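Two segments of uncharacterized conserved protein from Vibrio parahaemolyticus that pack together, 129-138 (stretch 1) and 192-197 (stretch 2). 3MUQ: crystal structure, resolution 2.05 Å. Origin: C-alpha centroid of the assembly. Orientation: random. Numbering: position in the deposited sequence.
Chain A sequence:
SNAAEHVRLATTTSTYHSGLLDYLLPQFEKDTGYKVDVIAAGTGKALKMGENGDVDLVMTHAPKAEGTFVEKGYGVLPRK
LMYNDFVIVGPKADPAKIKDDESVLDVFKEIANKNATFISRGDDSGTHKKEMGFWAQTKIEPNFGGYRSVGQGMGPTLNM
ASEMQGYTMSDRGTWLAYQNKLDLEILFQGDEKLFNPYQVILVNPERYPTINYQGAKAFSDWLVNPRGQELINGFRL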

# COMPACT_ATOMS: atom_id res chain seq x y z
N LYS A 129 19.72 -0.34 5.67
CA LYS A 129 19.85 -1.76 6.00
C LYS A 129 19.92 -2.62 4.74
O LYS A 129 20.71 -3.56 4.65
CB LYS A 129 18.66 -2.25 6.83
CG LYS A 129 18.42 -1.49 8.10
CD LYS A 129 19.46 -1.79 9.14
CE LYS A 129 18.93 -1.41 10.51
NZ LYS A 129 19.97 -1.65 11.53
N LYS A 130 19.07 -2.31 3.78
CA LYS A 130 19.09 -3.06 2.54
C LYS A 130 20.42 -2.91 1.79
O LYS A 130 20.93 -3.87 1.21
CB LYS A 130 17.93 -2.66 1.64
CG LYS A 130 18.00 -3.38 0.31
CD LYS A 130 16.65 -3.48 -0.36
CE LYS A 130 16.65 -4.57 -1.43
NZ LYS A 130 16.37 -5.92 -0.88
N GLU A 131 20.99 -1.71 1.79
CA GLU A 131 22.27 -1.51 1.14
C GLU A 131 23.33 -2.38 1.83
O GLU A 131 24.14 -3.04 1.17
CB GLU A 131 22.70 -0.05 1.20
CG GLU A 131 24.12 0.18 0.71
CD GLU A 131 24.84 1.22 1.52
OE1 GLU A 131 24.14 2.02 2.18
OE2 GLU A 131 26.09 1.24 1.51
N MSE A 132 23.30 -2.39 3.16
CA MSE A 132 24.26 -3.16 3.95
C MSE A 132 24.14 -4.66 3.75
O MSE A 132 25.13 -5.40 3.80
CB MSE A 132 24.15 -2.80 5.43
CG MSE A 132 24.35 -1.30 5.70
SE MSE A 132 26.02 -0.54 4.97
CE MSE A 132 25.80 -0.89 3.12
N GLY A 133 22.92 -5.12 3.50
CA GLY A 133 22.68 -6.51 3.20
C GLY A 133 23.39 -6.93 1.93
O GLY A 133 23.97 -8.01 1.87
N PHE A 134 23.34 -6.09 0.91
CA PHE A 134 24.00 -6.43 -0.34
C PHE A 134 25.50 -6.48 -0.15
O PHE A 134 26.15 -7.40 -0.64
CB PHE A 134 23.64 -5.43 -1.45
CG PHE A 134 22.21 -5.51 -1.90
CD1 PHE A 134 21.53 -6.72 -1.87
CD2 PHE A 134 21.55 -4.38 -2.36
CE1 PHE A 134 20.21 -6.80 -2.29
CE2 PHE A 134 20.23 -4.45 -2.78
CZ PHE A 134 19.56 -5.66 -2.75
N TRP A 135 26.07 -5.51 0.56
CA TRP A 135 27.50 -5.56 0.84
C TRP A 135 27.82 -6.87 1.54
O TRP A 135 28.78 -7.54 1.18
CB TRP A 135 27.98 -4.37 1.68
CG TRP A 135 28.02 -3.06 0.93
CD1 TRP A 135 27.34 -1.92 1.26
CD2 TRP A 135 28.74 -2.76 -0.27
NE1 TRP A 135 27.59 -0.93 0.33
CE2 TRP A 135 28.45 -1.42 -0.61
CE3 TRP A 135 29.59 -3.50 -1.10
CZ2 TRP A 135 28.99 -0.80 -1.74
CZ3 TRP A 135 30.14 -2.88 -2.21
CH2 TRP A 135 29.83 -1.55 -2.53
N ALA A 136 27.02 -7.25 2.53
CA ALA A 136 27.27 -8.50 3.26
C ALA A 136 27.24 -9.70 2.31
O ALA A 136 28.10 -10.57 2.39
CB ALA A 136 26.27 -8.68 4.40
N GLN A 137 26.29 -9.72 1.39
CA GLN A 137 26.21 -10.80 0.41
C GLN A 137 27.40 -10.84 -0.54
O GLN A 137 27.79 -11.91 -0.99
CB GLN A 137 24.93 -10.72 -0.39
CG GLN A 137 23.69 -11.06 0.41
CD GLN A 137 22.42 -10.74 -0.34
OE1 GLN A 137 22.17 -11.27 -1.42
NE2 GLN A 137 21.61 -9.84 0.22
N THR A 138 27.97 -9.68 -0.86
CA THR A 138 29.13 -9.64 -1.75
C THR A 138 30.38 -10.05 -1.00
O THR A 138 31.41 -10.31 -1.61
CB THR A 138 29.36 -8.25 -2.37
OG1 THR A 138 29.72 -7.30 -1.34
CG2 THR A 138 28.12 -7.78 -3.13
N GLU A 192 16.04 -9.15 -9.42
CA GLU A 192 14.86 -9.45 -8.62
C GLU A 192 15.08 -9.13 -7.14
O GLU A 192 14.13 -9.02 -6.38
CB GLU A 192 14.42 -10.90 -8.82
CG GLU A 192 13.86 -11.15 -10.22
CD GLU A 192 13.22 -12.53 -10.38
OE1 GLU A 192 13.90 -13.55 -10.12
OE2 GLU A 192 12.04 -12.58 -10.80
N LYS A 193 16.33 -8.99 -6.75
CA LYS A 193 16.63 -8.56 -5.39
C LYS A 193 16.21 -7.11 -5.15
O LYS A 193 16.04 -6.70 -4.00
CB LYS A 193 18.12 -8.71 -5.08
CG LYS A 193 18.65 -10.12 -5.23
CD LYS A 193 19.85 -10.32 -4.32
CE LYS A 193 20.90 -11.19 -4.98
NZ LYS A 193 20.32 -12.44 -5.52
N LEU A 194 16.05 -6.35 -6.23
CA LEU A 194 15.76 -4.91 -6.13
C LEU A 194 14.26 -4.62 -6.02
O LEU A 194 13.85 -3.50 -5.70
CB LEU A 194 16.38 -4.16 -7.32
CG LEU A 194 17.92 -4.12 -7.39
CD1 LEU A 194 18.41 -3.37 -8.63
CD2 LEU A 194 18.52 -3.48 -6.14
N PHE A 195 13.45 -5.64 -6.30
CA PHE A 195 12.00 -5.47 -6.25
C PHE A 195 11.36 -6.53 -5.35
O PHE A 195 11.37 -7.72 -5.64
CB PHE A 195 11.41 -5.51 -7.66
CG PHE A 195 9.97 -5.07 -7.72
CD1 PHE A 195 9.65 -3.72 -7.75
CD2 PHE A 195 8.95 -6.01 -7.72
CE1 PHE A 195 8.31 -3.31 -7.79
CE2 PHE A 195 7.61 -5.59 -7.77
CZ PHE A 195 7.30 -4.25 -7.81
N ASN A 196 10.79 -6.08 -4.24
CA ASN A 196 10.22 -6.99 -3.27
C ASN A 196 8.82 -6.59 -2.83
O ASN A 196 8.65 -5.70 -2.01
CB ASN A 196 11.12 -7.10 -2.04
CG ASN A 196 12.35 -7.92 -2.32
OD1 ASN A 196 12.29 -9.16 -2.39
ND2 ASN A 196 13.48 -7.25 -2.50
N PRO A 197 7.82 -7.28 -3.38
CA PRO A 197 6.44 -7.18 -2.90
C PRO A 197 6.30 -7.95 -1.58
O PRO A 197 6.71 -9.11 -1.51
CB PRO A 197 5.63 -7.92 -3.97
CG PRO A 197 6.65 -8.50 -4.95
CD PRO A 197 7.99 -8.40 -4.31

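A helix often meets a neighbouring segment through one stripe of side chains, and when the backbones lie far apart, long residues must span the gap. The contact between 129-138 and 192-197 illustrates this: the nearest CA atoms, those of Phe134 and Lys193, are still 9.2 Å apart, and only 214 Å² is buried in total. Helical periodicity places Lys130, Phe134 and Gln137 on the side toward stretch 2, while Lys129, Glu131, Met132 and Gly133 make no contact.

Lys130 comes first. Its chain runs out through three t torsions before chi4 turns to 85°, bringing Lys130 NZ 3.2 Å from Lys193 O in a weak hydrogen bond. The same carbonyl accepts a second weak bond, within stretch 2, from Asn196 ND2 to Lys193 O at 3.0 Å, so two donors converge on one oxygen.

One turn on, Phe134 directs its ring toward Lys193 and Leu194. Lys193 O lies at the ring edge, 3.9 Å from Phe134 CZ, and Phe134 CE2 meets Leu194 CD2 at 3.9 Å; the CA-to-CB bond of Leu194 points sideways relative to the helix, but the end of its side chain comes nearer. Gln137 closes the series, Gln137 OE1 lying 3.8 Å from Lys193 CE, a van der Waals contact with the methylene that bears the amino group, not a hydrogen bond. Lys193 thus touches all three helix residues.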